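Local atomic coordinates of pyruvate carboxylase n-terminal domain (Aquifex aeolicus, PDB entry 1ULZ), a protein that forms the biotin carboxylase subunit of pyruvate carboxylase, a multidomain fold with a central ATP-grasp domain. Residues A[388-393]-A[399-404]; A[422-425]-A[429-432]. The protein carries 1 engineered substitution. All blocks are in the same frame, centred on the assembly; numbering follows the deposited sequence.

Interaction 1: residues A[388-393]-A[399-404]; sequences LITWAP and VERMRA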
ATOM      1  N   LEU A 388      -4.934  -9.288   4.281  1.00 17.87           N
ATOM      2  CA  LEU A 388      -4.298  -8.909   3.023  1.00 17.99           C
ATOM      3  C   LEU A 388      -5.311  -8.196   2.132  1.00 18.11           C
ATOM      4  O   LEU A 388      -6.370  -8.741   1.823  1.00 17.50           O
ATOM      5  CB  LEU A 388      -3.766 -10.153   2.313  1.00 16.86           C
ATOM      6  CG  LEU A 388      -3.120  -9.943   0.944  1.00 18.05           C
ATOM      7  CD1 LEU A 388      -1.889  -9.040   1.069  1.00 17.56           C
ATOM      8  CD2 LEU A 388      -2.746 -11.299   0.365  1.00 16.84           C
ATOM      9  N   ILE A 389      -4.979  -6.975   1.726  1.00 19.45           N
ATOM     10  CA  ILE A 389      -5.858  -6.175   0.884  1.00 19.52           C
ATOM     11  C   ILE A 389      -5.142  -5.723  -0.388  1.00 20.20           C
ATOM     12  O   ILE A 389      -4.022  -5.214  -0.329  1.00 20.81           O
ATOM     13  CB  ILE A 389      -6.350  -4.913   1.637  1.00 19.34           C
ATOM     14  CG1 ILE A 389      -6.964  -5.306   2.980  1.00 18.22           C
ATOM     15  CG2 ILE A 389      -7.369  -4.156   0.791  1.00 19.08           C
ATOM     16  CD1 ILE A 389      -6.060  -5.059   4.153  1.00 17.62           C
ATOM     17  N   THR A 390      -5.788  -5.916  -1.535  1.00 20.20           N
ATOM     18  CA  THR A 390      -5.212  -5.511  -2.815  1.00 20.95           C
ATOM     19  C   THR A 390      -6.156  -4.577  -3.569  1.00 22.70           C
ATOM     20  O   THR A 390      -7.376  -4.760  -3.550  1.00 22.53           O
ATOM     21  CB  THR A 390      -4.905  -6.728  -3.730  1.00 21.43           C
ATOM     22  OG1 THR A 390      -6.109  -7.473  -3.975  1.00 21.81           O
ATOM     23  CG2 THR A 390      -3.857  -7.630  -3.087  1.00 20.00           C
ATOM     24  N   TRP A 391      -5.584  -3.571  -4.224  1.00 22.19           N
ATOM     25  CA  TRP A 391      -6.369  -2.616  -5.004  1.00 22.21           C
ATOM     26  C   TRP A 391      -5.918  -2.621  -6.465  1.00 21.44           C
ATOM     27  O   TRP A 391      -4.738  -2.800  -6.753  1.00 20.99           O
ATOM     28  CB  TRP A 391      -6.208  -1.197  -4.446  1.00 22.07           C
ATOM     29  CG  TRP A 391      -6.927  -0.177  -5.271  1.00 21.97           C
ATOM     30  CD1 TRP A 391      -8.215   0.248  -5.107  1.00 22.01           C
ATOM     31  CD2 TRP A 391      -6.447   0.453  -6.468  1.00 22.12           C
ATOM     32  NE1 TRP A 391      -8.569   1.093  -6.130  1.00 22.11           N
ATOM     33  CE2 TRP A 391      -7.504   1.234  -6.981  1.00 22.28           C
ATOM     34  CE3 TRP A 391      -5.231   0.425  -7.162  1.00 22.26           C
ATOM     35  CZ2 TRP A 391      -7.381   1.981  -8.152  1.00 21.77           C
ATOM     36  CZ3 TRP A 391      -5.111   1.163  -8.323  1.00 22.46           C
ATOM     37  CH2 TRP A 391      -6.179   1.930  -8.808  1.00 23.26           C
ATOM     38  N   ALA A 392      -6.863  -2.412  -7.377  1.00 21.30           N
ATOM     39  CA  ALA A 392      -6.582  -2.364  -8.814  1.00 21.79           C
ATOM     40  C   ALA A 392      -7.711  -1.599  -9.508  1.00 22.56           C
ATOM     41  O   ALA A 392      -8.806  -1.481  -8.967  1.00 23.13           O
ATOM     42  CB  ALA A 392      -6.466  -3.784  -9.384  1.00 20.20           C
ATOM     43  N   PRO A 393      -7.457  -1.075 -10.722  1.00 22.93           N
ATOM     44  CA  PRO A 393      -8.434  -0.311 -11.509  1.00 22.98           C
ATOM     45  C   PRO A 393      -9.703  -1.072 -11.901  1.00 23.33           C
ATOM     46  O   PRO A 393     -10.783  -0.486 -12.006  1.00 22.56           O
ATOM     47  CB  PRO A 393      -7.633   0.113 -12.741  1.00 23.84           C
ATOM     48  CG  PRO A 393      -6.228   0.168 -12.235  1.00 25.49           C
ATOM     49  CD  PRO A 393      -6.142  -1.070 -11.385  1.00 22.99           C
ATOM     50  N   VAL A 399      -8.448  -9.183  -8.740  1.00 22.09           N
ATOM     51  CA  VAL A 399      -8.462 -10.613  -8.458  1.00 21.38           C
ATOM     52  C   VAL A 399      -7.071 -11.203  -8.684  1.00 22.26           C
ATOM     53  O   VAL A 399      -6.552 -11.935  -7.843  1.00 21.59           O
ATOM     54  CB  VAL A 399      -9.473 -11.353  -9.363  1.00 21.90           C
ATOM     55  CG1 VAL A 399      -9.395 -12.856  -9.120  1.00 17.75           C
ATOM     56  CG2 VAL A 399     -10.887 -10.836  -9.089  1.00 21.99           C
ATOM     57  N   GLU A 400      -6.473 -10.881  -9.828  1.00 21.94           N
ATOM     58  CA  GLU A 400      -5.144 -11.381 -10.153  1.00 22.33           C
ATOM     59  C   GLU A 400      -4.087 -10.833  -9.203  1.00 20.96           C
ATOM     60  O   GLU A 400      -3.133 -11.535  -8.870  1.00 22.23           O
ATOM     61  CB  GLU A 400      -4.786 -11.047 -11.605  1.00 22.76           C
ATOM     62  CG  GLU A 400      -5.669 -11.769 -12.618  1.00 25.22           C
ATOM     63  CD  GLU A 400      -5.716 -13.279 -12.395  1.00 28.66           C
ATOM     64  OE1 GLU A 400      -6.822 -13.859 -12.482  1.00 30.03           O
ATOM     65  OE2 GLU A 400      -4.655 -13.892 -12.137  1.00 29.19           O
ATOM     66  N   ARG A 401      -4.248  -9.586  -8.760  1.00 19.58           N
ATOM     67  CA  ARG A 401      -3.281  -9.015  -7.823  1.00 18.95           C
ATOM     68  C   ARG A 401      -3.355  -9.777  -6.503  1.00 18.19           C
ATOM     69  O   ARG A 401      -2.326 -10.103  -5.913  1.00 18.66           O
ATOM     70  CB  ARG A 401      -3.556  -7.536  -7.556  1.00 18.78           C
ATOM     71  CG  ARG A 401      -2.545  -6.892  -6.605  1.00 20.85           C
ATOM     72  CD  ARG A 401      -1.615  -5.927  -7.356  1.00 23.89           C
ATOM     73  NE  ARG A 401      -2.287  -4.672  -7.635  1.00 22.86           N
ATOM     74  CZ  ARG A 401      -1.952  -3.812  -8.591  1.00 23.36           C
ATOM     75  NH1 ARG A 401      -2.660  -2.701  -8.727  1.00 21.02           N
ATOM     76  NH2 ARG A 401      -0.937  -4.058  -9.415  1.00 20.93           N
ATOM     77  N   MET A 402      -4.574 -10.060  -6.045  1.00 17.72           N
ATOM     78  CA  MET A 402      -4.752 -10.793  -4.797  1.00 19.32           C
ATOM     79  C   MET A 402      -4.119 -12.183  -4.885  1.00 19.18           C
ATOM     80  O   MET A 402      -3.350 -12.572  -4.013  1.00 21.22           O
ATOM     81  CB  MET A 402      -6.238 -10.922  -4.454  1.00 18.68           C
ATOM     82  CG  MET A 402      -6.513 -11.669  -3.156  1.00 17.90           C
ATOM     83  SD  MET A 402      -5.674 -10.930  -1.725  1.00 21.00           S
ATOM     84  CE  MET A 402      -6.864  -9.744  -1.189  1.00 17.73           C
ATOM     85  N   ARG A 403      -4.436 -12.928  -5.942  1.00 21.72           N
ATOM     86  CA  ARG A 403      -3.880 -14.271  -6.102  1.00 21.74           C
ATOM     87  C   ARG A 403      -2.350 -14.264  -6.114  1.00 20.51           C
ATOM     88  O   ARG A 403      -1.720 -15.130  -5.506  1.00 20.95           O
ATOM     89  CB  ARG A 403      -4.403 -14.930  -7.384  1.00 22.30           C
ATOM     90  CG  ARG A 403      -3.868 -16.343  -7.580  1.00 25.60           C
ATOM     91  CD  ARG A 403      -4.696 -17.138  -8.572  1.00 29.50           C
ATOM     92  NE  ARG A 403      -4.551 -16.676  -9.951  1.00 30.70           N
ATOM     93  CZ  ARG A 403      -3.555 -17.032 -10.757  1.00 32.86           C
ATOM     94  NH1 ARG A 403      -2.608 -17.856 -10.326  1.00 32.30           N
ATOM     95  NH2 ARG A 403      -3.513 -16.573 -12.002  1.00 33.55           N
ATOM     96  N   ALA A 404      -1.763 -13.279  -6.795  1.00 19.07           N
ATOM     97  CA  ALA A 404      -0.307 -13.154  -6.880  1.00 18.62           C
ATOM     98  C   ALA A 404       0.292 -12.847  -5.508  1.00 17.04           C
ATOM     99  O   ALA A 404       1.361 -13.335  -5.167  1.00 18.13           O
ATOM    100  CB  ALA A 404       0.077 -12.061  -7.886  1.00 16.88           C
TER
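The turn from a sheet strand into the helix that folds back over it brings Thr390, Leu388 and Trp391 of 388-393 against Arg401 and Met402 of 399-404. Strand and helix run roughly antiparallel, at 145°, with 7.5 Å between their axes. Thr390 fills the middle: its CB lies 3.7 Å from CG of Arg401, the two side chains sliding past each other in opposite senses, while Met402 crosses the threonine at about a right angle and sets its CB 3.5 Å from Thr390 OG1. This beta-alpha unit belongs to the biotin carboxylase C-terminal domain, where strand 384-392 pairs antiparallel with 332-339 and 365-369. Arg401 leaves the helix with CG opposite the backbone N (chi1 -179°), then bends twice to lay its guanidinium beside the strand's end. NE and NH1 of Arg401 both give a hydrogen bond to Trp391 O, NH1 the shorter and straighter at 2.9 Å and NE at 3.2 Å. That oxygen lies almost in the guanidinium plane, and the two-nitrogen grip restrains the group's rotation, while NH2 makes a salt bridge to Glu23 of the second subunit. Toward the N-terminal end of the strand segment, Met402 bends at chi2 and chi3, putting SD 3.6 Å from Leu388 CD2 and CE 3.2 Å from Leu388 O.

Interaction 2: residues A[422-425]-A[429-432]; sequences INIM and DFKA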
ATOM      1  N   ILE A 422      -6.475 -18.876  -2.435  1.00 20.66           N
ATOM      2  CA  ILE A 422      -5.893 -18.966  -3.772  1.00 22.11           C
ATOM      3  C   ILE A 422      -6.866 -19.661  -4.730  1.00 21.84           C
ATOM      4  O   ILE A 422      -7.082 -19.194  -5.845  1.00 21.53           O
ATOM      5  CB  ILE A 422      -4.530 -19.726  -3.750  1.00 21.52           C
ATOM      6  CG1 ILE A 422      -3.512 -18.938  -2.920  1.00 21.29           C
ATOM      7  CG2 ILE A 422      -4.010 -19.926  -5.164  1.00 19.35           C
ATOM      8  CD1 ILE A 422      -2.132 -19.575  -2.835  1.00 20.74           C
ATOM      9  N   ASN A 423      -7.467 -20.765  -4.296  1.00 23.07           N
ATOM     10  CA  ASN A 423      -8.413 -21.472  -5.155  1.00 24.51           C
ATOM     11  C   ASN A 423      -9.629 -20.601  -5.499  1.00 24.48           C
ATOM     12  O   ASN A 423     -10.119 -20.621  -6.632  1.00 24.94           O
ATOM     13  CB  ASN A 423      -8.885 -22.779  -4.503  1.00 26.26           C
ATOM     14  CG  ASN A 423      -7.838 -23.878  -4.556  1.00 28.20           C
ATOM     15  OD1 ASN A 423      -7.054 -23.958  -5.501  1.00 28.17           O
ATOM     16  ND2 ASN A 423      -7.838 -24.747  -3.549  1.00 29.07           N
ATOM     17  N   ILE A 424     -10.119 -19.838  -4.526  1.00 23.60           N
ATOM     18  CA  ILE A 424     -11.265 -18.971  -4.772  1.00 22.65           C
ATOM     19  C   ILE A 424     -10.917 -17.960  -5.857  1.00 21.51           C
ATOM     20  O   ILE A 424     -11.714 -17.712  -6.759  1.00 22.47           O
ATOM     21  CB  ILE A 424     -11.699 -18.213  -3.487  1.00 22.23           C
ATOM     22  CG1 ILE A 424     -12.201 -19.210  -2.438  1.00 21.68           C
ATOM     23  CG2 ILE A 424     -12.795 -17.210  -3.811  1.00 20.87           C
ATOM     24  CD1 ILE A 424     -12.647 -18.572  -1.139  1.00 21.36           C
ATOM     25  N   MET A 425      -9.721 -17.383  -5.774  1.00 21.26           N
ATOM     26  CA  MET A 425      -9.286 -16.397  -6.760  1.00 22.74           C
ATOM     27  C   MET A 425      -9.195 -17.014  -8.154  1.00 23.54           C
ATOM     28  O   MET A 425      -9.315 -16.308  -9.152  1.00 24.06           O
ATOM     29  CB  MET A 425      -7.915 -15.812  -6.382  1.00 23.42           C
ATOM     30  CG  MET A 425      -7.857 -15.082  -5.047  1.00 22.18           C
ATOM     31  SD  MET A 425      -8.959 -13.663  -4.987  1.00 23.59           S
ATOM     32  CE  MET A 425      -9.949 -14.048  -3.533  1.00 23.61           C
ATOM     33  N   ASP A 429     -16.500 -18.734 -11.287  1.00 29.83           N
ATOM     34  CA  ASP A 429     -17.549 -17.791 -10.917  1.00 29.55           C
ATOM     35  C   ASP A 429     -17.038 -16.570 -10.169  1.00 28.92           C
ATOM     36  O   ASP A 429     -17.462 -15.447 -10.449  1.00 28.18           O
ATOM     37  CB  ASP A 429     -18.644 -18.482 -10.103  1.00 30.07           C
ATOM     38  CG  ASP A 429     -19.351 -19.571 -10.893  1.00 31.27           C
ATOM     39  OD1 ASP A 429     -19.499 -19.420 -12.128  1.00 32.15           O
ATOM     40  OD2 ASP A 429     -19.765 -20.574 -10.278  1.00 31.88           O
ATOM     41  N   PHE A 430     -16.132 -16.768  -9.219  1.00 27.30           N
ATOM     42  CA  PHE A 430     -15.616 -15.620  -8.491  1.00 28.41           C
ATOM     43  C   PHE A 430     -14.939 -14.657  -9.469  1.00 28.46           C
ATOM     44  O   PHE A 430     -15.140 -13.441  -9.397  1.00 28.65           O
ATOM     45  CB  PHE A 430     -14.633 -16.055  -7.398  1.00 27.16           C
ATOM     46  CG  PHE A 430     -14.118 -14.910  -6.568  1.00 27.01           C
ATOM     47  CD1 PHE A 430     -12.894 -14.327  -6.844  1.00 25.33           C
ATOM     48  CD2 PHE A 430     -14.889 -14.379  -5.549  1.00 26.25           C
ATOM     49  CE1 PHE A 430     -12.448 -13.234  -6.121  1.00 25.61           C
ATOM     50  CE2 PHE A 430     -14.445 -13.284  -4.825  1.00 27.35           C
ATOM     51  CZ  PHE A 430     -13.222 -12.715  -5.115  1.00 25.74           C
ATOM     52  N   LYS A 431     -14.157 -15.198 -10.399  1.00 28.46           N
ATOM     53  CA  LYS A 431     -13.477 -14.357 -11.379  1.00 29.78           C
ATOM     54  C   LYS A 431     -14.474 -13.562 -12.200  1.00 29.09           C
ATOM     55  O   LYS A 431     -14.226 -12.403 -12.544  1.00 29.01           O
ATOM     56  CB  LYS A 431     -12.618 -15.200 -12.318  1.00 30.91           C
ATOM     57  CG  LYS A 431     -11.459 -15.886 -11.637  1.00 34.49           C
ATOM     58  CD  LYS A 431     -10.379 -16.185 -12.649  1.00 36.40           C
ATOM     59  CE  LYS A 431      -9.986 -14.895 -13.356  1.00 38.66           C
ATOM     60  NZ  LYS A 431      -8.744 -15.052 -14.151  1.00 39.93           N
ATOM     61  N   ALA A 432     -15.601 -14.192 -12.510  1.00 29.59           N
ATOM     62  CA  ALA A 432     -16.648 -13.553 -13.292  1.00 30.75           C
ATOM     63  C   ALA A 432     -17.452 -12.584 -12.425  1.00 31.55           C
ATOM     64  O   ALA A 432     -18.309 -11.850 -12.927  1.00 31.37           O
ATOM     65  CB  ALA A 432     -17.573 -14.617 -13.892  1.00 29.89           C
TER
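Ile424 and Phe430 meet obliquely where helix 418-426 gives way to the short helix 428-432, a tight junction between two consecutive helices within the biotin carboxylase C-terminal domain. The methyl CG2 of Ile424 stands over one face of the Phe430 ring as a CH-pi contact, 4.1 Å from the ring centroid and 20° off the normal. This methyl, Ile424 CG2, is displaced toward the root of the ring, with its shortest approach, 3.8 Å, to Phe430 CG. The backbone comes close here too, with Ile424 O 3.4 Å from Phe430 CB. Met425 takes another part of the same ring. It runs alongside Phe430, both side chains pointing the same way, although its own CB sets out away from the second helix; bends at chi2 (-61°) and chi3 bring the thioether back. Met425 SD and CE then both approach Phe430 CE1, CE at 3.7 Å. This Met-aromatic contact is oblique, Met425 SD lying 4.8 Å from the Phe430 centroid. Ile424 thus covers a face near CG and CD2, while Met425 meets the ring at CE1 and CZ, and the Phe430 ring also meets those of Trp395 and Phe435. Lys431 skirts the outer margin, its ammonium group directed to Glu400 on helix 395-407. Along the way to that partner, the aliphatic part of the lysine passes the C-terminal end of the first helix, with Lys431 CG 3.3 Å from Met425 O.

How the interactions relate
Followed from the N terminus, the chain closes two short loops in series. Interaction 1 comes first, when helix 395-407 doubles back on strand 384-392 after a two-residue connection; interaction 2 follows, where a single residue joins helices 418-426 and 428-432. Neither loop encloses or crosses the other, yet their centres are only 12 Å apart. Helix 395-407 joins them: Met402 CG packs 3.6 Å from Met425 SD, Val399 touches the backbone of Met425, and Glu400 OE1 forms a 2.8 Å salt bridge with Lys431 NZ. Together they layer the edge region of the antiparallel sheet, its covering helix and the helix pair 418-426 and 428-432 within the biotin carboxylase C-terminal domain.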